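Local coordinates for mandelate racemase/muconate lactonizing enzyme family protein (Roseovarius sp. TM1035, PDB 3T9P), which is a putative member of the mandelate racemase/muconate lactonizing enzyme family and probably acts as an enolase-superfamily isomerase or dehydratase on an unidentified carboxylate substrate, at residues Leu250-Gly255 against Val274-Pro279; Ile200-Asp205 against Asn225-Phe230; Gly206-Ser211 against Pro235-Asp240. One frame throughout, in Å; residues are numbered along the deposited sequence.

Contact 1. Residues Leu250-Gly255 against Val274-Pro279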
loop_
_atom_site.group_PDB
_atom_site.type_symbol
_atom_site.label_atom_id
_atom_site.label_comp_id
_atom_site.label_asym_id
_atom_site.label_seq_id
_atom_site.Cartn_x
_atom_site.Cartn_y
_atom_site.Cartn_z
ATOM N N LEU A 250 -21.842 19.677 -13.024
ATOM C CA LEU A 250 -21.504 19.749 -14.401
ATOM C C LEU A 250 -20.066 19.946 -14.537
ATOM O O LEU A 250 -19.573 19.739 -15.635
ATOM C CB LEU A 250 -22.237 20.951 -15.085
ATOM C CG LEU A 250 -23.729 20.659 -15.097
ATOM C CD1 LEU A 250 -24.328 21.927 -15.568
ATOM C CD2 LEU A 250 -24.111 19.596 -16.013
ATOM N N LEU A 251 -19.372 20.499 -13.504
ATOM C CA LEU A 251 -17.921 20.705 -13.696
ATOM C C LEU A 251 -17.276 19.295 -13.695
ATOM O O LEU A 251 -17.950 18.332 -13.468
ATOM C CB LEU A 251 -17.305 21.677 -12.655
ATOM C CG LEU A 251 -17.746 21.404 -11.216
ATOM C CD1 LEU A 251 -17.310 20.011 -10.760
ATOM C CD2 LEU A 251 -17.113 22.471 -10.254
ATOM N N ASP A 252 -15.979 19.189 -14.015
ATOM C CA ASP A 252 -15.211 17.907 -14.032
ATOM C C ASP A 252 -14.748 17.608 -12.587
ATOM O O ASP A 252 -14.124 18.455 -11.930
ATOM C CB ASP A 252 -13.989 18.087 -14.959
ATOM C CG ASP A 252 -14.374 18.189 -16.504
ATOM O OD1 ASP A 252 -15.430 17.580 -16.900
ATOM O OD2 ASP A 252 -13.604 18.842 -17.292
ATOM N N VAL A 253 -15.108 16.446 -12.089
ATOM C CA VAL A 253 -14.575 15.941 -10.844
ATOM C C VAL A 253 -13.349 15.096 -11.245
ATOM O O VAL A 253 -13.431 14.283 -12.215
ATOM C CB VAL A 253 -15.629 15.166 -10.083
ATOM C CG1 VAL A 253 -15.043 14.400 -8.819
ATOM C CG2 VAL A 253 -16.774 16.115 -9.681
ATOM N N ALA A 254 -12.178 15.385 -10.603
ATOM C CA ALA A 254 -10.873 14.775 -11.004
ATOM C C ALA A 254 -10.344 14.074 -9.723
ATOM O O ALA A 254 -10.679 14.487 -8.578
ATOM C CB ALA A 254 -9.928 15.793 -11.444
ATOM N N GLY A 255 -9.518 13.044 -9.895
ATOM C CA GLY A 255 -9.009 12.353 -8.755
ATOM C C GLY A 255 -8.038 11.247 -9.128
ATOM O O GLY A 255 -7.892 10.917 -10.333
ATOM N N VAL A 274 -14.805 9.555 -11.479
ATOM C CA VAL A 274 -14.216 10.766 -11.962
ATOM C C VAL A 274 -14.406 11.054 -13.449
ATOM O O VAL A 274 -14.493 10.170 -14.235
ATOM C CB VAL A 274 -12.723 10.759 -11.643
ATOM C CG1 VAL A 274 -12.501 10.611 -10.147
ATOM C CG2 VAL A 274 -12.054 9.642 -12.363
ATOM N N ASP A 275 -14.435 12.321 -13.793
ATOM C CA ASP A 275 -14.345 12.752 -15.170
ATOM C C ASP A 275 -12.882 12.805 -15.714
ATOM O O ASP A 275 -12.634 12.727 -16.966
ATOM C CB ASP A 275 -14.870 14.147 -15.211
ATOM C CG ASP A 275 -16.323 14.209 -14.890
ATOM O OD1 ASP A 275 -17.103 13.572 -15.620
ATOM O OD2 ASP A 275 -16.707 14.952 -13.964
ATOM N N ILE A 276 -11.894 12.983 -14.787
ATOM C CA ILE A 276 -10.470 13.200 -15.176
ATOM C C ILE A 276 -9.566 12.421 -14.197
ATOM O O ILE A 276 -9.808 12.493 -12.998
ATOM C CB ILE A 276 -10.076 14.670 -15.058
ATOM C CG1 ILE A 276 -10.906 15.572 -16.011
ATOM C CG2 ILE A 276 -8.567 14.836 -15.232
ATOM C CD1 ILE A 276 -10.742 17.026 -15.848
ATOM N N VAL A 277 -8.633 11.600 -14.702
ATOM C CA VAL A 277 -7.792 10.734 -13.796
ATOM C C VAL A 277 -6.468 11.481 -13.574
ATOM O O VAL A 277 -6.021 12.167 -14.485
ATOM C CB VAL A 277 -7.475 9.289 -14.346
ATOM C CG1 VAL A 277 -8.862 8.457 -14.544
ATOM C CG2 VAL A 277 -6.703 9.337 -15.586
ATOM N N GLN A 278 -5.859 11.302 -12.389
ATOM C CA GLN A 278 -4.738 12.187 -11.995
ATOM C C GLN A 278 -3.713 11.359 -11.297
ATOM O O GLN A 278 -3.425 11.649 -10.144
ATOM C CB GLN A 278 -5.273 13.242 -10.974
ATOM C CG GLN A 278 -6.283 14.122 -11.645
ATOM C CD GLN A 278 -6.488 15.400 -10.932
ATOM O OE1 GLN A 278 -7.081 15.362 -9.845
ATOM N NE2 GLN A 278 -6.074 16.570 -11.564
ATOM N N PRO A 279 -3.154 10.316 -11.982
ATOM C CA PRO A 279 -2.092 9.541 -11.325
ATOM C C PRO A 279 -0.913 10.501 -11.054
ATOM O O PRO A 279 -0.766 11.540 -11.768
ATOM C CB PRO A 279 -1.644 8.518 -12.441
ATOM C CG PRO A 279 -1.961 9.214 -13.740
ATOM C CD PRO A 279 -3.297 9.981 -13.415
#
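Ala254 lies beside Ile276, and Gly255 beside Val277, where strands 252-255 and 276-277 run parallel as successive strands of the barrel in the enolase C-terminal domain. Helix 262-270 makes the crossover of this beta-alpha-beta unit. One carbonyl oxygen, Val253 O, takes two backbone donors, Asp275 N at 2.7 Å and Ile276 N at 3.3 Å, both tilted from its carbonyl plane. Further along, Gly255 N donates to Ile276 O, and a weak bond from Gln278 N to Gly255 O closes the ladder. The CA-H of Ala254 also faces Ile276 O.

The Asp275 side chain extends this pairing beyond the regular strand. Its CG stands beside its own backbone N and anti to the carbonyl carbon (chi1 -66°), which places the carboxylate where its anti lone pair can take up a backbone N-H. Asp275 OD2 accepts Val253 N in this way at 2.9 Å, in a fairly straight bond of 163°. The other oxygen, OD1, forms a salt bridge with Arg246. Asp252 crosses Asp275 at about a right angle, with the carboxylate planes 55° apart and Asp252 OD1 4.1 Å from Asp275 OD2. Arg246 probably offsets part of the repulsion between these like charges.

Ala254 and Ile276 direct their side chains to one face of the sheet, against His229 of the preceding strand, and their CB atoms meet at 3.8 Å. Val277 turns to the other face, onto Trp265 and Leu269 of the crossover helix. Val274 reaches the backbone of Gly255 with CG1. At the N-terminal end of the pair, Ile276 crosses Asp252 at roughly a right angle, and its terminal CD1 rests 3.5 Å from Asp252 CB.

Contact 2. Residues Ile200-Asp205 against Asn225-Phe230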
loop_
_atom_site.group_PDB
_atom_site.type_symbol
_atom_site.label_atom_id
_atom_site.label_comp_id
_atom_site.label_asym_id
_atom_site.label_seq_id
_atom_site.Cartn_x
_atom_site.Cartn_y
_atom_site.Cartn_z
ATOM N N ILE A 200 -9.649 32.938 -17.873
ATOM C CA ILE A 200 -8.669 32.145 -17.039
ATOM C C ILE A 200 -9.367 30.864 -16.616
ATOM O O ILE A 200 -10.451 30.978 -16.133
ATOM C CB ILE A 200 -8.261 32.954 -15.800
ATOM C CG1 ILE A 200 -7.571 34.248 -16.272
ATOM C CG2 ILE A 200 -7.245 32.198 -14.884
ATOM C CD1 ILE A 200 -6.092 34.233 -16.883
ATOM N N GLU A 201 -8.768 29.660 -16.801
ATOM C CA GLU A 201 -9.377 28.417 -16.323
ATOM C C GLU A 201 -9.030 28.336 -14.810
ATOM O O GLU A 201 -7.926 28.769 -14.407
ATOM C CB GLU A 201 -8.810 27.212 -17.105
ATOM C CG GLU A 201 -9.636 27.122 -18.445
ATOM C CD GLU A 201 -9.004 26.310 -19.529
ATOM O OE1 GLU A 201 -7.770 26.299 -19.628
ATOM O OE2 GLU A 201 -9.742 25.695 -20.317
ATOM N N LYS A 202 -9.954 27.755 -14.049
ATOM C CA LYS A 202 -9.838 27.698 -12.574
ATOM C C LYS A 202 -10.087 26.303 -12.086
ATOM O O LYS A 202 -10.984 25.626 -12.574
ATOM C CB LYS A 202 -10.845 28.705 -11.995
ATOM C CG LYS A 202 -10.379 30.183 -12.444
ATOM C CD LYS A 202 -11.566 31.102 -12.094
ATOM C CE LYS A 202 -11.829 32.178 -13.096
ATOM N NZ LYS A 202 -13.213 31.795 -13.625
ATOM N N LEU A 203 -9.295 25.897 -11.086
ATOM C CA LEU A 203 -9.355 24.545 -10.591
ATOM C C LEU A 203 -9.327 24.723 -9.083
ATOM O O LEU A 203 -8.694 25.656 -8.552
ATOM C CB LEU A 203 -8.063 23.782 -10.989
ATOM C CG LEU A 203 -7.763 23.534 -12.462
ATOM C CD1 LEU A 203 -7.145 24.760 -13.171
ATOM C CD2 LEU A 203 -6.803 22.331 -12.669
ATOM N N VAL A 204 -9.967 23.846 -8.361
ATOM C CA VAL A 204 -9.761 23.729 -6.907
ATOM C C VAL A 204 -9.648 22.277 -6.448
ATOM O O VAL A 204 -10.062 21.415 -7.154
ATOM C CB VAL A 204 -10.749 24.492 -6.037
ATOM C CG1 VAL A 204 -10.811 25.931 -6.397
ATOM C CG2 VAL A 204 -12.020 23.837 -6.040
ATOM N N ASP A 205 -9.023 22.067 -5.288
ATOM C CA ASP A 205 -8.860 20.766 -4.724
ATOM C C ASP A 205 -9.392 20.774 -3.316
ATOM O O ASP A 205 -9.056 21.620 -2.518
ATOM C CB ASP A 205 -7.379 20.342 -4.809
ATOM C CG ASP A 205 -7.120 18.894 -4.480
ATOM O OD1 ASP A 205 -7.921 18.181 -3.907
ATOM O OD2 ASP A 205 -6.037 18.502 -4.831
ATOM N N ASN A 225 -18.896 30.570 -9.811
ATOM C CA ASN A 225 -17.671 31.265 -10.071
ATOM C C ASN A 225 -16.786 30.840 -11.270
ATOM O O ASN A 225 -15.624 31.291 -11.385
ATOM C CB ASN A 225 -16.862 31.222 -8.756
ATOM C CG ASN A 225 -17.518 32.079 -7.716
ATOM O OD1 ASN A 225 -18.353 31.615 -6.920
ATOM N ND2 ASN A 225 -17.257 33.373 -7.821
ATOM N N GLY A 226 -17.313 29.983 -12.116
ATOM C CA GLY A 226 -16.631 29.574 -13.376
ATOM C C GLY A 226 -15.494 28.563 -13.170
ATOM O O GLY A 226 -14.609 28.551 -13.963
ATOM N N ILE A 227 -15.508 27.765 -12.080
ATOM C CA ILE A 227 -14.415 26.814 -11.745
ATOM C C ILE A 227 -14.842 25.536 -12.384
ATOM O O ILE A 227 -15.916 24.984 -12.066
ATOM C CB ILE A 227 -14.240 26.565 -10.195
ATOM C CG1 ILE A 227 -13.984 27.814 -9.330
ATOM C CG2 ILE A 227 -13.285 25.432 -9.914
ATOM C CD1 ILE A 227 -13.186 28.823 -9.857
ATOM N N GLY A 228 -14.011 25.036 -13.282
ATOM C CA GLY A 228 -14.376 23.901 -14.147
ATOM C C GLY A 228 -13.805 22.553 -13.748
ATOM O O GLY A 228 -14.080 21.571 -14.413
ATOM N N HIS A 229 -13.025 22.537 -12.623
ATOM C CA HIS A 229 -12.283 21.337 -12.148
ATOM C C HIS A 229 -12.374 21.265 -10.610
ATOM O O HIS A 229 -11.965 22.199 -9.926
ATOM C CB HIS A 229 -10.798 21.486 -12.661
ATOM C CG HIS A 229 -9.869 20.397 -12.327
ATOM N ND1 HIS A 229 -9.428 20.155 -11.027
ATOM C CD2 HIS A 229 -9.151 19.563 -13.130
ATOM C CE1 HIS A 229 -8.505 19.198 -11.053
ATOM N NE2 HIS A 229 -8.323 18.825 -12.314
ATOM N N PHE A 230 -12.978 20.196 -10.089
ATOM C CA PHE A 230 -13.119 20.050 -8.633
ATOM C C PHE A 230 -12.399 18.740 -8.277
ATOM O O PHE A 230 -12.858 17.668 -8.536
ATOM C CB PHE A 230 -14.598 19.992 -8.228
ATOM C CG PHE A 230 -14.862 20.043 -6.751
ATOM C CD1 PHE A 230 -13.827 20.220 -5.816
ATOM C CD2 PHE A 230 -16.212 19.892 -6.294
ATOM C CE1 PHE A 230 -14.137 20.293 -4.399
ATOM C CE2 PHE A 230 -16.549 19.983 -4.948
ATOM C CZ PHE A 230 -15.542 20.207 -3.937
HETATM O O HOH W 1 -12.424 27.276 -15.163
#
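Val204 pairs with Phe230 in parallel register, Val204 N giving a nearly straight 3.0 Å bond to His229 O, while upstream Gly228 N donates to Lys202 O. Leu203 sets its CD2 methyl squarely over the imidazole of His229, 3.6 Å from the ring centroid and 8° off the normal, a CH-pi contact. The ring lies there because His229 CG is anti to the backbone N (chi1 -179°), beside the carbonyl carbon. A glycine in place of His229 would probably leave the Leu203 methyl without its aromatic platform and open a gap between Leu203 and Gln278. On the other face of the sheet, Val204 CG2 meets Phe230 CD1 at 4.0 Å, next to Leu222 of helix 212-224.

Lys202, bent at its last two torsions, brings NZ to Asn225 O for a weak bond of 3.3 Å. A water links the segments nearby, accepting from Lys202 N and donating to Gly226 O. Gly226, with positive phi, is the C-prime residue of the Schellman motif that ends helix 212-224. Helix end, short link and parallel strand together complete the right-handed beta-alpha-beta crossover characteristic of the enolase-superfamily barrel.

Contact 3. Residues Gly206-Ser211 against Pro235-Asp240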
loop_
_atom_site.group_PDB
_atom_site.type_symbol
_atom_site.label_atom_id
_atom_site.label_comp_id
_atom_site.label_asym_id
_atom_site.label_seq_id
_atom_site.Cartn_x
_atom_site.Cartn_y
_atom_site.Cartn_z
ATOM N N GLY A 206 -10.238 19.817 -3.059
ATOM C CA GLY A 206 -10.789 19.622 -1.761
ATOM C C GLY A 206 -10.003 18.650 -0.888
ATOM O O GLY A 206 -10.344 18.443 0.208
ATOM N N ASN A 207 -8.977 18.039 -1.431
ATOM C CA ASN A 207 -8.198 17.012 -0.685
ATOM C C ASN A 207 -8.979 16.190 0.348
ATOM O O ASN A 207 -8.582 16.151 1.521
ATOM C CB ASN A 207 -6.937 17.667 -0.046
ATOM C CG ASN A 207 -6.019 18.204 -1.103
ATOM O OD1 ASN A 207 -6.057 19.395 -1.423
ATOM N ND2 ASN A 207 -5.199 17.335 -1.682
ATOM N N SER A 208 -10.048 15.530 -0.111
ATOM C CA SER A 208 -10.756 14.516 0.657
ATOM C C SER A 208 -11.632 15.084 1.767
ATOM O O SER A 208 -11.984 14.364 2.717
ATOM C CB SER A 208 -9.818 13.388 1.222
ATOM O OG SER A 208 -9.294 12.508 0.221
ATOM N N CYS A 209 -11.866 16.383 1.756
ATOM C CA CYS A 209 -12.576 17.003 2.868
ATOM C C CYS A 209 -14.048 16.546 3.044
ATOM O O CYS A 209 -14.512 16.325 4.192
ATOM C CB CYS A 209 -12.593 18.532 2.686
ATOM S SG CYS A 209 -13.296 19.472 4.161
ATOM N N TYR A 210 -14.823 16.513 1.956
ATOM C CA TYR A 210 -16.281 16.627 2.111
ATOM C C TYR A 210 -17.070 15.355 2.031
ATOM O O TYR A 210 -16.725 14.441 1.286
ATOM C CB TYR A 210 -16.852 17.551 1.012
ATOM C CG TYR A 210 -16.315 18.899 1.048
ATOM C CD1 TYR A 210 -16.651 19.753 2.121
ATOM C CD2 TYR A 210 -15.491 19.366 0.065
ATOM C CE1 TYR A 210 -16.158 21.025 2.158
ATOM C CE2 TYR A 210 -14.972 20.667 0.106
ATOM C CZ TYR A 210 -15.331 21.494 1.142
ATOM O OH TYR A 210 -14.880 22.819 1.216
ATOM N N SER A 211 -18.247 15.333 2.670
ATOM C CA SER A 211 -19.233 14.292 2.385
ATOM C C SER A 211 -19.909 14.676 1.031
ATOM O O SER A 211 -19.819 15.815 0.625
ATOM C CB SER A 211 -20.334 14.238 3.494
ATOM O OG SER A 211 -20.953 15.523 3.517
ATOM N N PRO A 235 -13.407 11.927 0.545
ATOM C CA PRO A 235 -12.282 10.965 0.830
ATOM C C PRO A 235 -12.036 10.109 -0.426
ATOM O O PRO A 235 -12.982 9.485 -1.011
ATOM C CB PRO A 235 -12.809 10.140 2.014
ATOM C CG PRO A 235 -13.680 11.161 2.803
ATOM C CD PRO A 235 -14.460 11.810 1.587
ATOM N N TYR A 236 -10.769 10.081 -0.871
ATOM C CA TYR A 236 -10.455 9.444 -2.131
ATOM C C TYR A 236 -10.741 7.960 -2.148
ATOM O O TYR A 236 -10.962 7.387 -3.257
ATOM C CB TYR A 236 -8.993 9.732 -2.573
ATOM C CG TYR A 236 -7.933 9.069 -1.735
ATOM C CD1 TYR A 236 -7.646 7.711 -1.915
ATOM C CD2 TYR A 236 -7.235 9.795 -0.730
ATOM C CE1 TYR A 236 -6.652 7.067 -1.199
ATOM C CE2 TYR A 236 -6.213 9.175 0.012
ATOM C CZ TYR A 236 -5.916 7.807 -0.243
ATOM O OH TYR A 236 -4.967 7.129 0.480
ATOM N N TRP A 237 -10.790 7.338 -0.978
ATOM C CA TRP A 237 -11.034 5.854 -0.888
ATOM C C TRP A 237 -12.541 5.582 -0.815
ATOM O O TRP A 237 -12.925 4.436 -0.814
ATOM C CB TRP A 237 -10.372 5.250 0.368
ATOM C CG TRP A 237 -10.731 5.967 1.650
ATOM C CD1 TRP A 237 -11.686 5.578 2.535
ATOM C CD2 TRP A 237 -10.121 7.122 2.209
ATOM N NE1 TRP A 237 -11.712 6.447 3.595
ATOM C CE2 TRP A 237 -10.784 7.410 3.407
ATOM C CE3 TRP A 237 -9.090 8.003 1.772
ATOM C CZ2 TRP A 237 -10.470 8.520 4.209
ATOM C CZ3 TRP A 237 -8.784 9.111 2.530
ATOM C CH2 TRP A 237 -9.460 9.344 3.777
ATOM N N GLU A 238 -13.409 6.604 -0.822
ATOM C CA GLU A 238 -14.892 6.390 -0.952
ATOM C C GLU A 238 -15.361 6.678 -2.345
ATOM O O GLU A 238 -15.897 7.752 -2.626
ATOM C CB GLU A 238 -15.643 7.305 0.013
ATOM C CG GLU A 238 -15.250 7.103 1.453
ATOM C CD GLU A 238 -15.862 5.813 2.015
ATOM O OE1 GLU A 238 -16.647 5.138 1.304
ATOM O OE2 GLU A 238 -15.545 5.481 3.167
ATOM N N TYR A 239 -15.188 5.705 -3.212
ATOM C CA TYR A 239 -15.397 5.888 -4.605
ATOM C C TYR A 239 -16.878 6.258 -4.921
ATOM O O TYR A 239 -17.150 7.042 -5.813
ATOM C CB TYR A 239 -14.953 4.589 -5.296
ATOM C CG TYR A 239 -13.448 4.421 -5.171
ATOM C CD1 TYR A 239 -12.583 5.116 -6.038
ATOM C CD2 TYR A 239 -12.869 3.634 -4.156
ATOM C CE1 TYR A 239 -11.156 4.957 -5.916
ATOM C CE2 TYR A 239 -11.454 3.535 -4.013
ATOM C CZ TYR A 239 -10.647 4.193 -4.920
ATOM O OH TYR A 239 -9.299 4.118 -4.777
ATOM N N ASP A 240 -17.814 5.664 -4.198
ATOM C CA ASP A 240 -19.258 5.929 -4.455
ATOM C C ASP A 240 -19.627 7.339 -4.039
ATOM O O ASP A 240 -20.520 7.930 -4.635
ATOM C CB ASP A 240 -20.148 4.955 -3.687
ATOM C CG ASP A 240 -20.184 3.586 -4.313
ATOM O OD1 ASP A 240 -19.774 3.439 -5.468
ATOM O OD2 ASP A 240 -20.581 2.614 -3.656
#
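Ser208 turns its OG beside its own backbone N and anti to the carbonyl carbon (chi1 -70°), which aims the hydroxyl at the start of segment 235-240. There it accepts Tyr236 N at 3.0 Å, a bent bond with an angle of 140° at the hydrogen. The same OG lies near the plane of the Tyr236 ring, at its edge, 3.5 Å from CD2, and hydrogen-bonds to Glu232. Behind the hydroxyl the fit is tight, with Ser208 CB 3.5 Å from Pro235 CA. The proline ring leans on backbone oxygens, its CD being 3.5 Å from Tyr210 O, a buried acceptor with no polar partner in the model.

Two turns present these groups: a type I' turn from Gly206 to Cys209, in which Ser208 has positive phi, and a type I turn from Pro235 to Glu238. Within the second, Trp237 CE3 sits over the centre of the Tyr236 ring, 3.5 Å above its plane. Tyr236 OH reaches Leu93 O of the second subunit, and Trp237 meets Tyr89 of that subunit edge-to-face. The contact thus ties the loop between strand 201-205 and helix 212-224 to the one leading from strand 229-231 into helix 239-248, at the subunit interface.

Overall arrangement
Contacts 1 and 2 join neighbouring parallel strand pairs of the barrel sheet: their centres are 12 Å apart, and strand 229-231 is flanked by 201-205 and 252-255. Asp252 O lies 2.8 Å from Phe230 N, and Asp252 N lies 3.1 Å from Gly228 O, both probable hydrogen bonds. Contact 3 follows from the C-terminal ends of the strands paired in contact 2, its centre about 18 Å from that of contact 2; Phe230 CZ packs 4.1 Å from Tyr210 CD2. Contacts 1 and 3 do not touch, their nearest atoms being about 7 Å apart. In enolase-superfamily barrels these C-terminal strand ends surround the active site, so Asp205 and Glu231 probably lie close to it.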